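Local coordinates for intermedilysin (Streptococcus intermedius, PDB 5IMW), which probably binds cholesterol-containing host membranes and kills cells by oligomerising and inserting into them as a large pore, at residues 151-155 / 262-266; 286-291 / 303-309; 360-365 / 415-419; 374-378 / 427-431; 450-455 / 467-471. One frame throughout, in Å; residues are numbered along the deposited sequence.

Contact 1: 151-155 / 262-266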
# COMPACT_ATOMS: atom_id res chain seq x y z
N GLN A 151 11.62 4.69 -1.23
CA GLN A 151 10.65 3.74 -0.69
C GLN A 151 9.27 4.22 -1.12
O GLN A 151 8.82 5.29 -0.69
CB GLN A 151 10.76 3.63 0.83
CG GLN A 151 11.66 2.50 1.31
CD GLN A 151 13.09 2.62 0.82
OE1 GLN A 151 13.54 1.84 -0.02
NE2 GLN A 151 13.81 3.60 1.35
N TYR A 152 8.61 3.44 -1.97
CA TYR A 152 7.36 3.84 -2.61
C TYR A 152 6.25 2.90 -2.16
O TYR A 152 6.37 1.68 -2.33
CB TYR A 152 7.51 3.84 -4.13
CG TYR A 152 6.25 3.51 -4.89
CD1 TYR A 152 5.29 4.48 -5.15
CD2 TYR A 152 6.02 2.22 -5.35
CE1 TYR A 152 4.13 4.17 -5.85
CE2 TYR A 152 4.88 1.90 -6.05
CZ TYR A 152 3.94 2.88 -6.29
OH TYR A 152 2.79 2.56 -6.99
N GLU A 153 5.19 3.46 -1.59
CA GLU A 153 4.04 2.71 -1.12
C GLU A 153 2.77 3.37 -1.64
O GLU A 153 2.64 4.59 -1.61
CB GLU A 153 3.99 2.63 0.41
CG GLU A 153 5.35 2.50 1.09
CD GLU A 153 6.14 1.30 0.61
OE1 GLU A 153 7.27 1.48 0.12
OE2 GLU A 153 5.62 0.17 0.73
N SER A 154 1.84 2.55 -2.12
CA SER A 154 0.59 3.05 -2.69
C SER A 154 -0.56 2.14 -2.30
O SER A 154 -0.36 0.98 -1.92
CB SER A 154 0.67 3.16 -4.22
OG SER A 154 0.72 1.87 -4.81
N ILE A 155 -1.78 2.67 -2.41
CA ILE A 155 -2.99 1.91 -2.13
C ILE A 155 -4.18 2.61 -2.77
O ILE A 155 -4.06 3.73 -3.27
CB ILE A 155 -3.20 1.74 -0.61
CG1 ILE A 155 -4.19 0.61 -0.31
CG2 ILE A 155 -3.70 3.05 0.01
CD1 ILE A 155 -3.78 -0.26 0.85
N GLN A 262 -3.02 0.17 -10.70
CA GLN A 262 -1.82 0.14 -9.87
C GLN A 262 -0.57 -0.12 -10.70
O GLN A 262 0.52 0.33 -10.34
CB GLN A 262 -1.97 -0.94 -8.79
CG GLN A 262 -0.82 -0.97 -7.79
CD GLN A 262 -1.29 -0.85 -6.35
OE1 GLN A 262 -0.73 -0.08 -5.56
NE2 GLN A 262 -2.31 -1.62 -5.99
N ALA A 263 -0.71 -0.83 -11.82
CA ALA A 263 0.44 -1.11 -12.67
C ALA A 263 0.92 0.15 -13.39
O ALA A 263 2.13 0.38 -13.51
CB ALA A 263 0.09 -2.20 -13.69
N ALA A 264 -0.01 0.97 -13.88
CA ALA A 264 0.38 2.23 -14.50
C ALA A 264 1.15 3.11 -13.53
O ALA A 264 2.00 3.91 -13.96
CB ALA A 264 -0.86 2.97 -15.02
N ILE A 265 0.88 2.99 -12.23
CA ILE A 265 1.62 3.77 -11.24
C ILE A 265 3.05 3.25 -11.13
O ILE A 265 4.01 4.02 -11.20
CB ILE A 265 0.90 3.72 -9.88
CG1 ILE A 265 -0.55 4.20 -10.00
CG2 ILE A 265 1.65 4.56 -8.84
CD1 ILE A 265 -0.71 5.63 -10.46
N ASP A 266 3.21 1.93 -10.96
CA ASP A 266 4.54 1.36 -10.84
C ASP A 266 5.38 1.65 -12.08
O ASP A 266 6.59 1.89 -11.98
CB ASP A 266 4.44 -0.15 -10.60
CG ASP A 266 3.60 -0.49 -9.39
OD1 ASP A 266 2.76 0.34 -8.99
OD2 ASP A 266 3.79 -1.59 -8.83

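Contact 2: 286-291 / 303-309. Unlike the reference sequence in segment 286-291: Cys290 (reference Thr). Unlike the reference sequence in segment 303-309: Cys305 (reference Ile).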
# COMPACT_ATOMS: atom_id res chain seq x y z
N ASN A 286 -5.20 10.29 -18.92
CA ASN A 286 -5.18 11.68 -18.48
C ASN A 286 -6.04 11.82 -17.23
O ASN A 286 -7.27 11.72 -17.30
CB ASN A 286 -5.67 12.61 -19.59
CG ASN A 286 -4.67 12.73 -20.73
OD1 ASN A 286 -3.86 11.84 -20.95
ND2 ASN A 286 -4.72 13.85 -21.44
N THR A 287 -5.40 12.06 -16.09
CA THR A 287 -6.06 12.20 -14.80
C THR A 287 -5.77 13.57 -14.21
O THR A 287 -5.06 14.39 -14.79
CB THR A 287 -5.60 11.10 -13.84
OG1 THR A 287 -4.36 10.54 -14.29
CG2 THR A 287 -6.65 9.99 -13.73
N LYS A 288 -6.34 13.81 -13.03
CA LYS A 288 -6.01 14.96 -12.20
C LYS A 288 -5.15 14.51 -11.03
O LYS A 288 -5.34 13.42 -10.49
CB LYS A 288 -7.28 15.65 -11.68
CG LYS A 288 -7.90 16.65 -12.65
CD LYS A 288 -8.13 16.06 -14.03
CE LYS A 288 -8.89 17.02 -14.93
NZ LYS A 288 -8.21 18.33 -15.07
N ILE A 289 -4.20 15.36 -10.64
CA ILE A 289 -3.24 15.03 -9.59
C ILE A 289 -3.24 16.15 -8.55
O ILE A 289 -3.48 17.32 -8.87
CB ILE A 289 -1.81 14.83 -10.14
CG1 ILE A 289 -1.81 13.87 -11.35
CG2 ILE A 289 -0.88 14.35 -9.02
CD1 ILE A 289 -1.12 12.55 -11.12
N CYS A 290 -2.97 15.77 -7.31
CA CYS A 290 -2.74 16.72 -6.23
C CYS A 290 -1.74 16.11 -5.27
O CYS A 290 -1.90 14.96 -4.86
CB CYS A 290 -4.04 17.08 -5.50
SG CYS A 290 -4.14 18.78 -4.88
N ALA A 291 -0.71 16.88 -4.91
CA ALA A 291 0.39 16.37 -4.10
C ALA A 291 0.72 17.35 -2.98
O ALA A 291 0.52 18.56 -3.11
CB ALA A 291 1.65 16.14 -4.95
N LYS A 303 2.55 22.31 -1.72
CA LYS A 303 1.53 21.48 -2.36
C LYS A 303 1.26 21.96 -3.78
O LYS A 303 1.17 23.17 -4.04
CB LYS A 303 0.24 21.53 -1.54
CG LYS A 303 -0.39 22.91 -1.44
CD LYS A 303 -0.93 23.20 -0.05
CE LYS A 303 -1.29 24.67 0.11
NZ LYS A 303 -0.38 25.37 1.06
N VAL A 304 1.13 21.01 -4.70
CA VAL A 304 0.94 21.31 -6.12
C VAL A 304 -0.23 20.47 -6.62
O VAL A 304 -0.07 19.27 -6.87
CB VAL A 304 2.20 21.05 -6.95
CG1 VAL A 304 2.00 21.54 -8.39
CG2 VAL A 304 3.40 21.73 -6.32
N CYS A 305 -1.39 21.09 -6.78
CA CYS A 305 -2.50 20.48 -7.50
C CYS A 305 -2.33 20.76 -8.99
O CYS A 305 -1.73 21.76 -9.39
CB CYS A 305 -3.83 21.03 -7.00
SG CYS A 305 -5.04 19.81 -6.39
N THR A 306 -2.86 19.84 -9.81
CA THR A 306 -2.77 19.86 -11.27
C THR A 306 -1.53 19.11 -11.75
O THR A 306 -0.68 18.72 -10.93
CB THR A 306 -2.78 21.29 -11.84
OG1 THR A 306 -3.53 21.32 -13.06
CG2 THR A 306 -1.36 21.79 -12.14
N GLY A 307 -1.40 18.93 -13.06
CA GLY A 307 -0.31 18.15 -13.62
C GLY A 307 -0.80 16.80 -14.11
O GLY A 307 -1.67 16.19 -13.48
N ASN A 308 -0.25 16.32 -15.22
CA ASN A 308 -0.66 15.05 -15.81
C ASN A 308 0.56 14.14 -15.89
O ASN A 308 1.44 14.34 -16.74
CB ASN A 308 -1.30 15.26 -17.18
CG ASN A 308 -2.62 16.00 -17.10
OD1 ASN A 308 -2.88 16.73 -16.14
ND2 ASN A 308 -3.48 15.80 -18.10
N ILE A 309 0.61 13.17 -14.99
CA ILE A 309 1.68 12.17 -14.86
C ILE A 309 3.08 12.71 -15.15
O ILE A 309 3.99 12.56 -14.33
CB ILE A 309 1.36 10.93 -15.72
CG1 ILE A 309 2.13 9.71 -15.20
CG2 ILE A 309 1.64 11.15 -17.20
CD1 ILE A 309 1.67 9.25 -13.82

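Contact 3: 360-365 / 415-419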
# COMPACT_ATOMS: atom_id res chain seq x y z
N TYR A 360 -19.22 -5.98 -16.95
CA TYR A 360 -19.28 -7.14 -17.82
C TYR A 360 -19.76 -6.69 -19.19
O TYR A 360 -20.87 -6.17 -19.32
CB TYR A 360 -20.21 -8.22 -17.25
CG TYR A 360 -19.74 -8.81 -15.94
CD1 TYR A 360 -18.87 -9.90 -15.92
CD2 TYR A 360 -20.17 -8.30 -14.72
CE1 TYR A 360 -18.44 -10.45 -14.73
CE2 TYR A 360 -19.75 -8.85 -13.52
CZ TYR A 360 -18.89 -9.92 -13.53
OH TYR A 360 -18.46 -10.48 -12.35
N LYS A 361 -18.92 -6.88 -20.21
CA LYS A 361 -19.26 -6.44 -21.55
C LYS A 361 -20.28 -7.40 -22.17
O LYS A 361 -20.60 -8.45 -21.61
CB LYS A 361 -18.00 -6.37 -22.43
CG LYS A 361 -16.71 -5.99 -21.72
CD LYS A 361 -16.76 -4.59 -21.11
CE LYS A 361 -16.02 -4.53 -19.77
NZ LYS A 361 -14.70 -5.21 -19.80
N ASP A 362 -20.80 -7.02 -23.33
CA ASP A 362 -21.66 -7.91 -24.09
C ASP A 362 -20.80 -8.94 -24.81
O ASP A 362 -19.70 -8.64 -25.28
CB ASP A 362 -22.51 -7.13 -25.09
CG ASP A 362 -23.58 -6.30 -24.41
OD1 ASP A 362 -23.53 -6.14 -23.17
OD2 ASP A 362 -24.49 -5.80 -25.12
N GLY A 363 -21.31 -10.17 -24.90
CA GLY A 363 -20.59 -11.28 -25.48
C GLY A 363 -21.32 -11.91 -26.65
O GLY A 363 -22.45 -11.54 -26.99
N ALA A 364 -20.65 -12.88 -27.26
CA ALA A 364 -21.22 -13.61 -28.38
C ALA A 364 -20.48 -14.94 -28.52
O ALA A 364 -19.26 -14.99 -28.36
CB ALA A 364 -21.11 -12.81 -29.69
N LEU A 365 -21.23 -16.00 -28.81
CA LEU A 365 -20.67 -17.32 -29.01
C LEU A 365 -21.16 -17.86 -30.35
O LEU A 365 -22.37 -17.98 -30.56
CB LEU A 365 -21.05 -18.27 -27.88
CG LEU A 365 -20.93 -19.77 -28.16
CD1 LEU A 365 -19.53 -20.13 -28.64
CD2 LEU A 365 -21.28 -20.58 -26.93
N ARG A 415 -25.90 -14.33 -28.93
CA ARG A 415 -25.46 -13.03 -28.45
C ARG A 415 -25.96 -12.85 -27.02
O ARG A 415 -27.14 -12.54 -26.79
CB ARG A 415 -25.95 -11.92 -29.37
CG ARG A 415 -25.53 -12.10 -30.83
CD ARG A 415 -25.14 -10.79 -31.50
NE ARG A 415 -25.78 -10.61 -32.80
CZ ARG A 415 -25.67 -9.52 -33.55
NH1 ARG A 415 -24.93 -8.50 -33.13
NH2 ARG A 415 -26.29 -9.45 -34.71
N PHE A 416 -25.07 -13.04 -26.06
CA PHE A 416 -25.39 -12.88 -24.65
C PHE A 416 -25.10 -11.46 -24.19
O PHE A 416 -24.19 -10.79 -24.69
CB PHE A 416 -24.57 -13.85 -23.79
CG PHE A 416 -24.66 -15.28 -24.21
CD1 PHE A 416 -25.82 -16.01 -24.03
CD2 PHE A 416 -23.56 -15.92 -24.78
CE1 PHE A 416 -25.90 -17.33 -24.42
CE2 PHE A 416 -23.63 -17.24 -25.17
CZ PHE A 416 -24.80 -17.95 -24.99
N LYS A 417 -25.89 -10.99 -23.24
CA LYS A 417 -25.65 -9.71 -22.59
C LYS A 417 -24.78 -9.92 -21.35
O LYS A 417 -24.37 -11.04 -21.03
CB LYS A 417 -26.97 -9.02 -22.27
CG LYS A 417 -27.28 -7.84 -23.18
CD LYS A 417 -28.70 -7.33 -22.98
CE LYS A 417 -28.97 -6.09 -23.82
NZ LYS A 417 -30.13 -5.31 -23.31
N GLY A 418 -24.49 -8.83 -20.64
CA GLY A 418 -23.52 -8.88 -19.55
C GLY A 418 -23.99 -9.62 -18.31
O GLY A 418 -23.16 -9.97 -17.47
N ASN A 419 -25.29 -9.86 -18.18
CA ASN A 419 -25.84 -10.51 -16.99
C ASN A 419 -26.00 -12.02 -17.23
O ASN A 419 -27.09 -12.57 -17.17
CB ASN A 419 -27.16 -9.87 -16.59
CG ASN A 419 -28.00 -9.46 -17.78
OD1 ASN A 419 -28.38 -8.29 -17.91
ND2 ASN A 419 -28.27 -10.40 -18.68

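Contact 4: 374-378 / 427-431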
# COMPACT_ATOMS: atom_id res chain seq x y z
N VAL A 374 -23.10 -36.41 -38.10
CA VAL A 374 -24.27 -35.88 -37.41
C VAL A 374 -23.83 -35.36 -36.04
O VAL A 374 -23.24 -36.09 -35.24
CB VAL A 374 -25.36 -36.94 -37.27
CG1 VAL A 374 -26.72 -36.27 -37.03
CG2 VAL A 374 -25.43 -37.84 -38.49
N ALA A 375 -24.12 -34.09 -35.78
CA ALA A 375 -23.78 -33.45 -34.52
C ALA A 375 -25.05 -32.93 -33.84
O ALA A 375 -26.00 -32.51 -34.50
CB ALA A 375 -22.80 -32.29 -34.72
N ARG A 376 -25.04 -32.98 -32.51
CA ARG A 376 -26.15 -32.51 -31.70
C ARG A 376 -25.59 -31.67 -30.56
O ARG A 376 -24.69 -32.12 -29.84
CB ARG A 376 -26.97 -33.68 -31.15
CG ARG A 376 -28.35 -33.85 -31.78
CD ARG A 376 -29.44 -33.29 -30.88
NE ARG A 376 -30.77 -33.75 -31.29
CZ ARG A 376 -31.29 -34.92 -30.96
NH1 ARG A 376 -30.60 -35.78 -30.22
NH2 ARG A 376 -32.51 -35.24 -31.38
N PHE A 377 -26.11 -30.46 -30.40
CA PHE A 377 -25.60 -29.51 -29.42
C PHE A 377 -26.57 -29.36 -28.26
O PHE A 377 -27.79 -29.41 -28.44
CB PHE A 377 -25.35 -28.13 -30.04
CG PHE A 377 -24.21 -28.09 -31.03
CD1 PHE A 377 -23.61 -29.25 -31.50
CD2 PHE A 377 -23.75 -26.87 -31.49
CE1 PHE A 377 -22.57 -29.18 -32.41
CE2 PHE A 377 -22.70 -26.81 -32.39
CZ PHE A 377 -22.11 -27.96 -32.85
N TYR A 378 -26.02 -29.16 -27.07
CA TYR A 378 -26.78 -28.73 -25.90
C TYR A 378 -26.01 -27.63 -25.20
O TYR A 378 -24.79 -27.73 -25.01
CB TYR A 378 -27.07 -29.89 -24.94
CG TYR A 378 -27.83 -31.04 -25.57
CD1 TYR A 378 -27.18 -31.95 -26.40
CD2 TYR A 378 -29.18 -31.22 -25.33
CE1 TYR A 378 -27.87 -33.00 -26.98
CE2 TYR A 378 -29.88 -32.28 -25.90
CZ TYR A 378 -29.21 -33.16 -26.72
OH TYR A 378 -29.89 -34.22 -27.30
N VAL A 427 -21.82 -31.12 -26.31
CA VAL A 427 -21.76 -31.31 -27.76
C VAL A 427 -21.44 -32.77 -28.04
O VAL A 427 -20.47 -33.31 -27.50
CB VAL A 427 -20.72 -30.37 -28.41
CG1 VAL A 427 -19.35 -30.59 -27.82
CG2 VAL A 427 -20.70 -30.53 -29.93
N LEU A 428 -22.27 -33.40 -28.86
CA LEU A 428 -22.11 -34.82 -29.16
C LEU A 428 -22.43 -35.06 -30.63
O LEU A 428 -23.17 -34.30 -31.26
CB LEU A 428 -22.99 -35.70 -28.27
CG LEU A 428 -23.63 -35.06 -27.03
CD1 LEU A 428 -24.88 -34.29 -27.40
CD2 LEU A 428 -23.94 -36.12 -25.98
N GLY A 429 -21.86 -36.14 -31.16
CA GLY A 429 -22.09 -36.52 -32.54
C GLY A 429 -22.61 -37.94 -32.69
O GLY A 429 -23.45 -38.38 -31.90
N ALA A 430 -22.12 -38.65 -33.70
CA ALA A 430 -22.53 -40.03 -33.94
C ALA A 430 -21.34 -40.81 -34.48
O ALA A 430 -20.59 -40.30 -35.32
CB ALA A 430 -23.70 -40.10 -34.92
N THR A 431 -21.18 -42.03 -34.00
CA THR A 431 -20.07 -42.89 -34.40
C THR A 431 -20.59 -44.19 -35.01
O THR A 431 -20.44 -44.43 -36.21
CB THR A 431 -19.14 -43.19 -33.21

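Contact 5: 450-455 / 467-471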
# COMPACT_ATOMS: atom_id res chain seq x y z
N VAL A 450 -16.51 -14.00 -23.25
CA VAL A 450 -15.54 -13.28 -24.08
C VAL A 450 -16.32 -12.56 -25.17
O VAL A 450 -17.37 -13.05 -25.60
CB VAL A 450 -14.50 -14.24 -24.67
CG1 VAL A 450 -13.31 -13.46 -25.21
CG2 VAL A 450 -14.04 -15.26 -23.64
N PRO A 451 -15.85 -11.41 -25.66
CA PRO A 451 -16.55 -10.77 -26.79
C PRO A 451 -16.85 -11.71 -27.95
O PRO A 451 -17.84 -11.51 -28.66
CB PRO A 451 -15.58 -9.65 -27.21
CG PRO A 451 -14.32 -9.86 -26.39
CD PRO A 451 -14.78 -10.54 -25.15
N GLN A 452 -16.03 -12.74 -28.16
CA GLN A 452 -16.26 -13.66 -29.27
C GLN A 452 -15.48 -14.94 -29.04
O GLN A 452 -14.26 -14.90 -28.85
CB GLN A 452 -15.85 -13.02 -30.61
CG GLN A 452 -16.39 -13.76 -31.83
CD GLN A 452 -17.84 -13.41 -32.14
OE1 GLN A 452 -18.23 -12.24 -32.07
NE2 GLN A 452 -18.63 -14.42 -32.48
N ARG A 453 -16.18 -16.07 -29.06
CA ARG A 453 -15.56 -17.39 -28.99
C ARG A 453 -16.21 -18.28 -30.03
O ARG A 453 -17.44 -18.32 -30.13
CB ARG A 453 -15.68 -17.99 -27.58
CG ARG A 453 -15.83 -19.52 -27.52
CD ARG A 453 -15.10 -20.11 -26.34
NE ARG A 453 -15.16 -19.27 -25.15
CZ ARG A 453 -14.33 -19.38 -24.12
NH1 ARG A 453 -13.36 -20.28 -24.12
NH2 ARG A 453 -14.46 -18.57 -23.08
N ASN A 454 -15.39 -18.99 -30.80
CA ASN A 454 -15.85 -19.81 -31.91
C ASN A 454 -15.55 -21.27 -31.62
O ASN A 454 -14.39 -21.63 -31.37
CB ASN A 454 -15.20 -19.38 -33.22
CG ASN A 454 -15.52 -17.94 -33.57
OD1 ASN A 454 -16.04 -17.19 -32.75
ND2 ASN A 454 -15.20 -17.55 -34.80
N ILE A 455 -16.58 -22.11 -31.65
CA ILE A 455 -16.46 -23.54 -31.43
C ILE A 455 -16.72 -24.24 -32.76
O ILE A 455 -17.71 -23.94 -33.44
CB ILE A 455 -17.44 -24.03 -30.35
CG1 ILE A 455 -17.31 -23.18 -29.09
CG2 ILE A 455 -17.18 -25.50 -30.03
CD1 ILE A 455 -18.35 -23.48 -28.03
N GLU A 467 -12.28 -27.73 -32.23
CA GLU A 467 -11.50 -26.54 -31.94
C GLU A 467 -12.28 -25.63 -31.00
O GLU A 467 -13.51 -25.53 -31.10
CB GLU A 467 -11.15 -25.77 -33.22
CG GLU A 467 -10.24 -24.56 -33.02
CD GLU A 467 -10.26 -23.60 -34.19
OE1 GLU A 467 -11.36 -23.29 -34.68
OE2 GLU A 467 -9.17 -23.16 -34.62
N ASP A 468 -11.56 -24.97 -30.10
CA ASP A 468 -12.09 -23.88 -29.29
C ASP A 468 -11.13 -22.70 -29.43
O ASP A 468 -9.94 -22.84 -29.14
CB ASP A 468 -12.23 -24.29 -27.82
CG ASP A 468 -12.89 -23.22 -26.97
OD1 ASP A 468 -12.76 -22.02 -27.31
OD2 ASP A 468 -13.53 -23.57 -25.96
N LYS A 469 -11.65 -21.56 -29.88
CA LYS A 469 -10.81 -20.41 -30.20
C LYS A 469 -11.43 -19.15 -29.61
O LYS A 469 -12.59 -19.14 -29.19
CB LYS A 469 -10.62 -20.27 -31.71
CG LYS A 469 -9.50 -19.34 -32.11
CD LYS A 469 -8.77 -19.84 -33.35
CE LYS A 469 -7.65 -18.90 -33.77
NZ LYS A 469 -8.18 -17.67 -34.43
N VAL A 470 -10.64 -18.09 -29.58
CA VAL A 470 -11.01 -16.86 -28.89
C VAL A 470 -10.48 -15.67 -29.69
O VAL A 470 -9.37 -15.72 -30.23
CB VAL A 470 -10.47 -16.84 -27.44
CG1 VAL A 470 -10.91 -15.56 -26.73
CG2 VAL A 470 -10.95 -18.07 -26.67
N VAL A 471 -11.28 -14.61 -29.76
CA VAL A 471 -10.83 -13.33 -30.29
C VAL A 471 -11.76 -12.23 -29.78
O VAL A 471 -11.52 -11.63 -28.73
CB VAL A 471 -10.77 -13.31 -31.83
CG1 VAL A 471 -9.33 -13.45 -32.31
CG2 VAL A 471 -11.66 -14.39 -32.42

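Contact 1: 151-155 / 262-266
In the pore-forming region of this cholesterol-dependent cytolysin, the edge strand 149-156 of a five-stranded antiparallel sheet is lined by the short helix 261-268, which follows strand 246-254 of the same sheet. The segments 151-155 and 262-266 run nearly antiparallel, at 161°, with axes 10.1 Å apart at closest approach. The backbones stay well separated, and side chains alone bridge the gap, burying a modest 194 Å². Two hydrogen bonds carry the polar part. The hydroxyl of Tyr152 donates to the carboxylate of Asp266, OH to OD1 at 3.0 Å, with the acceptor lying near the plane of the ring at its edge. One turn back along the helix, Gln262 accepts a hydrogen bond from Ser154, the other strand residue whose CB points toward the helix, so that in both bonds the strand hydroxyl is the donor and the helix side chain the acceptor. The apolar part centres on Ile265, whose methyl CG2 lies 3.8 Å from Tyr152 CZ. The ring of Tyr152 also meets that of Phe197 on the adjacent strand 191-200, while Ile155, pointing away from helix 261-268, packs on helix 160-167. Helices in these positions are, in this family, the parts that refold into transmembrane hairpins, so a small, surface-lying attachment is consistent with later release. The shorter of the two hydrogen bonds is Ser154 OG to Gln262 OE1, at 2.5 Å.

Contact 2: 286-291 / 303-309
This antiparallel β-hairpin, strand 288-294 with the short edge strand 304-305, closes one side of the five-stranded sheet. In cholesterol-dependent cytolysins this short strand typically screens its neighbour until oligomerisation. Ile289 has the largest area buried. Its carbonyl O accepts from Thr306 N at 2.8 Å, its CG1 lies 3.2 Å from Gly307 O, and its side chain packs on Val250 and Phe252 of strand 246-254. Ala291 forms the hydrogen-bonded pair with Val304, joined by Ala291 N to Val304 O at 3.2 Å and Val304 N to Ala291 O at 3.0 Å. Asn308 lies alongside Asn286 and Thr287 beyond the paired part of the hairpin, just before helix 310-318. Between the two backbone-bonded sites sit Cys290 and Cys305, a non-hydrogen-bonded pair. Both are substitutions, for Thr and Ile, and their disulfide covalently locks the edge strand in place, with Cys290 SG and Cys305 SG 2.0 Å apart.

Contact 3: 360-365 / 415-419
Two loops meet here, mostly through their backbones, where the long strand 346-361 hands the chain over to the C-terminal region. Segment 360-365 leaves that strand, and segment 415-419 turns between strands 410-414 and 420-429; their end-to-end directions are 162° apart, so they pass in nearly opposite senses. The one clear hydrogen bond lies at the middle, from Gly363 N to Phe416 O at 3.0 Å. Close by, Ala364 and Arg415 bring their CA atoms to 4.3 Å. At the other end Gly418 lies against Tyr360 and Lys361: its CA makes a CA-H...O contact with Lys361 O at 3.6 Å, and a CB on it would fall 2.6 Å from Tyr360 O, a clash that its lack of a side chain avoids. The junction leads directly into the β-sandwich, with Leu365 beginning strand 365-369 and packing on Arg453 and Ile455 of the adjacent strand. The ring of Phe416 has the largest area covered of any residue here; its edge receives Leu365, CE2 to CB at 3.9 Å, and it stacks edge-to-face with Trp381. Towards the surface, Asp362 places OD2 4.0 Å from Lys417 CG. Asp362 binds zinc in another structure of this protein, although no metal is bound to it here. Back on strand 346-361, Tyr360 is held by backbone bonding to Tyr45 of strand 44-59.

Contact 4: 374-378 / 427-431
Phe377 and Val427 form the buried apolar centre between these two antiparallel strands, CE1 to CG2 at 3.4 Å, where the pair is non-hydrogen-bonded. On the opposite face of the sheet Tyr378 and Leu428 make the shortest apolar approach, CE1 to CD1 at 3.3 Å, with the leucine methyl at the edge of the ring. Val374 and Ala430 extend the apolar contact past the strand ends, CB to CB at 4.3 Å. The backbone holds this together at the hydrogen-bonded pair Arg376 and Leu428: Arg376 N donates to Leu428 O at 2.6 Å, and Leu428 N returns to Arg376 O at 2.9 Å. Ala375 CA adds a CA-H...O contact to Leu428 O at 3.4 Å. At the polar edge, the ring of Tyr378 forms a cation-pi interaction with Lys426. Strands 375-386 and 420-429 are the inner pair of a four-stranded sheet, flanked by 392-406 and 439-444, and Phe377 packs across the β-sandwich onto Leu367 of strand 365-369 in the facing sheet.

Contact 5: 450-455 / 467-471
The last β-hairpin of the chain, strands 453-459 and 464-470, forms one margin of a four-stranded mixed sheet of the C-terminal β-sandwich, and segments 450-455 and 467-471 are its open end. The backbone is bonded in a regular antiparallel pattern. Val471 N donates to Gln452 O at 3.1 Å in an almost linear bond, tying down the C-terminal residue. Asn454 and Lys469 form the hydrogen-bonded pair: Asn454 N reaches Lys469 O at 3.2 Å, and Lys469 N reaches Asn454 O at 3.1 Å. Arg453 and Ile455, in non-hydrogen-bonded pairs with Val470 and Asp468, instead use their backbone groups on the parallel neighbour, strand 365-369, through Thr366 and Asn368. Their CA atoms still face carbonyls across the hairpin, Arg453 CA to Lys469 O at 3.5 Å and Ile455 CA to Glu467 O at 3.6 Å, both CA-H...O contacts. Among side chains, Glu467 OE1 is hydrogen-bonded to Ser456 OG, and Arg453 NH2 to the carbonyl of Pro448. The charge pairing of Arg453 with Asp468 is a long salt bridge, NH1 to OD1 at 3.7 Å. Over one face of the guanidinium lies Val470, whose CG1 also packs against Val450 CG1 at 3.5 Å.

Contacts 1 and 2 belong to opposite edges of one five-stranded sheet: the first is a surface contact made by side chains, the second a partly buried backbone pairing with a covalent lock. Contacts 3, 4 and 5 gather at the far, C-terminal end. Contact 3 is the loop junction into the β-sandwich and touches contact 5 directly, with Leu365 CD1 3.6 Å from Ile455 CD1. Contacts 4 and 5 lie in different sheets of that sandwich, their centres about 19 Å apart. Both use antiparallel backbone bonding, but contact 4 puts aromatic and aliphatic residues together, whereas the more exposed contact 5 adds charged side chains.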